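Local coordinates for protein abietadiene synthase, chloroplastic (Abies grandis, PDB 3S9V) that belongs to the terpene synthases, largely helical plant enzymes of the chloroplast that carry a metal-binding domain, at residues 623-631 against 696-706. Sequence-based numbering, arbitrary orientation.
Sequences KYVPSFNEY and VASAIQCYMKD
With chi1 at -176°, F628 swings its ring anti to the backbone N and lays it against the helix that starts at A699, while the bend at chi3 of K705 carries its ammonium back over V625. The two segments illustrate how a helix start can be fastened through its backbone: the N-H of F628, in the first turn of helix 628-638, is taken by D706. The bond from F628 N to D706 OD2, short in the model at 2.5 Å, is fairly straight at 158° and uses the syn lone pair of the carboxylate. S627 is the N-cap of the same helix, its OG taking a weak bond from E630 N, and the negative charge of D706 would probably interact favourably with the positive end of the helix dipole. One residue earlier in the 696-706 segment, K705 NZ reaches V625 O at 2.6 Å, nearly in line with the carbonyl, as its methylene chain runs antiparallel past the valine side chain.

Between these polar grips the packing is apolar and aromatic. C702 SG lies 3.9 Å from V625 CG1 and meets the Y631 ring obliquely, 4.4 Å from its centroid, a sulfur-aromatic contact. The same tyrosine covers the N-cap turn, S698 CA sitting over one face of its ring 3.5 Å from CZ. Further along, Y703 turns an edge to the face of F628 in a T-shaped pair, planes at 79°, and A699 O lies at the F628 edge.

Both segments lie within the metal-binding domain of the terpene synthase family. D683 of helix 669-693 accepts from Y631 OH and A699 N, tying both to that helix; W619 of helix 599-621 packs on P626 and Y631, and I700 and M704 rest on helix 712-736.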
loop_
_atom_site.group_PDB
_atom_site.type_symbol
_atom_site.label_atom_id
_atom_site.label_comp_id
_atom_site.label_asym_id
_atom_site.label_seq_id
_atom_site.Cartn_x
_atom_site.Cartn_y
_atom_site.Cartn_z
ATOM N N LYS A 623 21.652 41.823 3.575
ATOM C CA LYS A 623 20.690 41.491 4.620
ATOM C C LYS A 623 19.291 41.927 4.220
ATOM O O LYS A 623 18.599 42.622 4.965
ATOM C CB LYS A 623 21.089 42.149 5.944
ATOM C CG LYS A 623 22.352 41.567 6.566
ATOM C CD LYS A 623 22.582 42.132 7.953
ATOM C CE LYS A 623 23.801 41.514 8.615
ATOM N NZ LYS A 623 23.979 42.027 10.004
ATOM N N TYR A 624 18.883 41.510 3.027
ATOM C CA TYR A 624 17.572 41.848 2.498
ATOM C C TYR A 624 16.611 40.691 2.718
ATOM O O TYR A 624 16.981 39.523 2.592
ATOM C CB TYR A 624 17.684 42.158 1.001
ATOM C CG TYR A 624 16.381 42.548 0.337
ATOM C CD1 TYR A 624 15.688 43.693 0.733
ATOM C CD2 TYR A 624 15.844 41.774 -0.693
ATOM C CE1 TYR A 624 14.491 44.060 0.120
ATOM C CE2 TYR A 624 14.647 42.132 -1.314
ATOM C CZ TYR A 624 13.974 43.277 -0.903
ATOM O OH TYR A 624 12.788 43.639 -1.511
ATOM N N VAL A 625 15.376 41.023 3.062
ATOM C CA VAL A 625 14.361 40.013 3.281
ATOM C C VAL A 625 13.235 40.311 2.308
ATOM O O VAL A 625 12.365 41.129 2.585
ATOM C CB VAL A 625 13.825 40.061 4.715
ATOM C CG1 VAL A 625 12.720 39.037 4.890
ATOM C CG2 VAL A 625 14.954 39.798 5.695
ATOM N N PRO A 626 13.243 39.647 1.143
ATOM C CA PRO A 626 12.207 39.865 0.133
ATOM C C PRO A 626 10.849 39.363 0.588
ATOM O O PRO A 626 10.739 38.726 1.632
ATOM C CB PRO A 626 12.740 39.093 -1.071
ATOM C CG PRO A 626 13.458 37.948 -0.427
ATOM C CD PRO A 626 14.204 38.620 0.699
ATOM N N SER A 627 9.817 39.664 -0.193
ATOM C CA SER A 627 8.475 39.209 0.125
ATOM C C SER A 627 8.457 37.695 -0.062
ATOM O O SER A 627 9.405 37.118 -0.598
ATOM C CB SER A 627 7.455 39.843 -0.820
ATOM O OG SER A 627 7.591 39.326 -2.135
ATOM N N PHE A 628 7.374 37.058 0.365
ATOM C CA PHE A 628 7.243 35.615 0.235
ATOM C C PHE A 628 7.338 35.169 -1.232
ATOM O O PHE A 628 8.203 34.368 -1.587
ATOM C CB PHE A 628 5.912 35.143 0.828
ATOM C CG PHE A 628 5.745 33.648 0.820
ATOM C CD1 PHE A 628 6.484 32.848 1.686
ATOM C CD2 PHE A 628 4.867 33.037 -0.068
ATOM C CE1 PHE A 628 6.349 31.459 1.668
ATOM C CE2 PHE A 628 4.725 31.652 -0.096
ATOM C CZ PHE A 628 5.468 30.862 0.776
ATOM N N ASN A 629 6.447 35.690 -2.072
ATOM C CA ASN A 629 6.427 35.347 -3.490
ATOM C C ASN A 629 7.777 35.481 -4.174
ATOM O O ASN A 629 8.195 34.587 -4.910
ATOM C CB ASN A 629 5.407 36.207 -4.234
ATOM C CG ASN A 629 3.995 35.708 -4.057
ATOM O OD1 ASN A 629 3.539 35.496 -2.935
ATOM N ND2 ASN A 629 3.290 35.516 -5.169
ATOM N N GLU A 630 8.457 36.596 -3.946
ATOM C CA GLU A 630 9.751 36.788 -4.573
ATOM C C GLU A 630 10.760 35.791 -4.038
ATOM O O GLU A 630 11.528 35.221 -4.807
ATOM C CB GLU A 630 10.278 38.204 -4.361
ATOM C CG GLU A 630 11.671 38.416 -4.952
ATOM C CD GLU A 630 12.086 39.880 -5.009
ATOM O OE1 GLU A 630 12.086 40.547 -3.956
ATOM O OE2 GLU A 630 12.422 40.363 -6.110
ATOM N N TYR A 631 10.751 35.571 -2.727
ATOM C CA TYR A 631 11.684 34.629 -2.121
ATOM C C TYR A 631 11.449 33.220 -2.646
ATOM O O TYR A 631 12.360 32.587 -3.198
ATOM C CB TYR A 631 11.549 34.626 -0.597
ATOM C CG TYR A 631 12.344 33.517 0.065
ATOM C CD1 TYR A 631 11.730 32.329 0.447
ATOM C CD2 TYR A 631 13.720 33.644 0.272
ATOM C CE1 TYR A 631 12.467 31.287 1.021
ATOM C CE2 TYR A 631 14.467 32.612 0.842
ATOM C CZ TYR A 631 13.831 31.438 1.214
ATOM O OH TYR A 631 14.555 30.419 1.787
ATOM N N VAL A 696 18.391 35.791 7.498
ATOM C CA VAL A 696 17.089 36.213 7.992
ATOM C C VAL A 696 16.018 36.097 6.909
ATOM O O VAL A 696 14.877 36.517 7.107
ATOM C CB VAL A 696 17.144 37.671 8.500
ATOM C CG1 VAL A 696 15.866 38.012 9.257
ATOM C CG2 VAL A 696 18.364 37.866 9.391
ATOM N N ALA A 697 16.384 35.515 5.772
ATOM C CA ALA A 697 15.444 35.361 4.668
ATOM C C ALA A 697 15.051 33.906 4.445
ATOM O O ALA A 697 15.858 33.101 3.974
ATOM C CB ALA A 697 16.049 35.939 3.396
ATOM N N SER A 698 13.811 33.568 4.783
ATOM C CA SER A 698 13.326 32.206 4.605
ATOM C C SER A 698 11.820 32.195 4.381
ATOM O O SER A 698 11.153 33.220 4.508
ATOM C CB SER A 698 13.669 31.344 5.829
ATOM O OG SER A 698 12.846 31.651 6.946
ATOM N N ALA A 699 11.280 31.033 4.045
ATOM C CA ALA A 699 9.852 30.931 3.820
ATOM C C ALA A 699 9.092 31.589 4.974
ATOM O O ALA A 699 8.369 32.558 4.767
ATOM C CB ALA A 699 9.451 29.478 3.685
ATOM N N ILE A 700 9.273 31.073 6.186
ATOM C CA ILE A 700 8.584 31.605 7.360
ATOM C C ILE A 700 8.894 33.076 7.612
ATOM O O ILE A 700 7.980 33.894 7.712
ATOM C CB ILE A 700 8.932 30.804 8.647
ATOM C CG1 ILE A 700 8.441 29.359 8.528
ATOM C CG2 ILE A 700 8.268 31.446 9.854
ATOM C CD1 ILE A 700 9.182 28.531 7.498
ATOM N N GLN A 701 10.179 33.407 7.708
ATOM C CA GLN A 701 10.608 34.781 7.958
ATOM C C GLN A 701 9.981 35.776 6.988
ATOM O O GLN A 701 9.517 36.849 7.390
ATOM C CB GLN A 701 12.132 34.877 7.877
ATOM C CG GLN A 701 12.847 34.055 8.941
ATOM C CD GLN A 701 14.363 34.118 8.829
ATOM O OE1 GLN A 701 14.947 33.636 7.857
ATOM N NE2 GLN A 701 15.006 34.715 9.830
ATOM N N CYS A 702 9.963 35.412 5.710
ATOM C CA CYS A 702 9.404 36.269 4.675
ATOM C C CYS A 702 7.892 36.395 4.771
ATOM O O CYS A 702 7.340 37.478 4.564
ATOM C CB CYS A 702 9.786 35.742 3.288
ATOM S SG CYS A 702 11.547 35.886 2.896
ATOM N N TYR A 703 7.218 35.295 5.086
ATOM C CA TYR A 703 5.769 35.335 5.184
ATOM C C TYR A 703 5.391 36.258 6.325
ATOM O O TYR A 703 4.409 37.006 6.250
ATOM C CB TYR A 703 5.188 33.944 5.444
ATOM C CG TYR A 703 3.684 33.926 5.300
ATOM C CD1 TYR A 703 3.087 34.194 4.070
ATOM C CD2 TYR A 703 2.854 33.701 6.396
ATOM C CE1 TYR A 703 1.712 34.243 3.932
ATOM C CE2 TYR A 703 1.461 33.747 6.266
ATOM C CZ TYR A 703 0.903 34.020 5.029
ATOM O OH TYR A 703 -0.463 34.076 4.875
ATOM N N MET A 704 6.185 36.206 7.384
ATOM C CA MET A 704 5.932 37.035 8.542
ATOM C C MET A 704 6.154 38.505 8.205
ATOM O O MET A 704 5.510 39.378 8.785
ATOM C CB MET A 704 6.825 36.593 9.709
ATOM C CG MET A 704 6.455 35.220 10.267
ATOM S SD MET A 704 7.535 34.641 11.596
ATOM C CE MET A 704 6.657 35.257 13.035
ATOM N N LYS A 705 7.049 38.782 7.261
ATOM C CA LYS A 705 7.302 40.170 6.886
ATOM C C LYS A 705 6.165 40.707 6.021
ATOM O O LYS A 705 5.910 41.911 5.998
ATOM C CB LYS A 705 8.624 40.310 6.127
ATOM C CG LYS A 705 9.199 41.725 6.181
ATOM C CD LYS A 705 10.112 42.024 5.001
ATOM C CE LYS A 705 9.328 42.021 3.688
ATOM N NZ LYS A 705 10.150 42.442 2.517
ATOM N N ASP A 706 5.482 39.821 5.306
ATOM C CA ASP A 706 4.372 40.261 4.471
ATOM C C ASP A 706 3.091 40.359 5.290
ATOM O O ASP A 706 2.081 40.890 4.822
ATOM C CB ASP A 706 4.160 39.309 3.291
ATOM C CG ASP A 706 5.305 39.343 2.298
ATOM O OD1 ASP A 706 5.719 40.454 1.892
ATOM O OD2 ASP A 706 5.782 38.258 1.915
#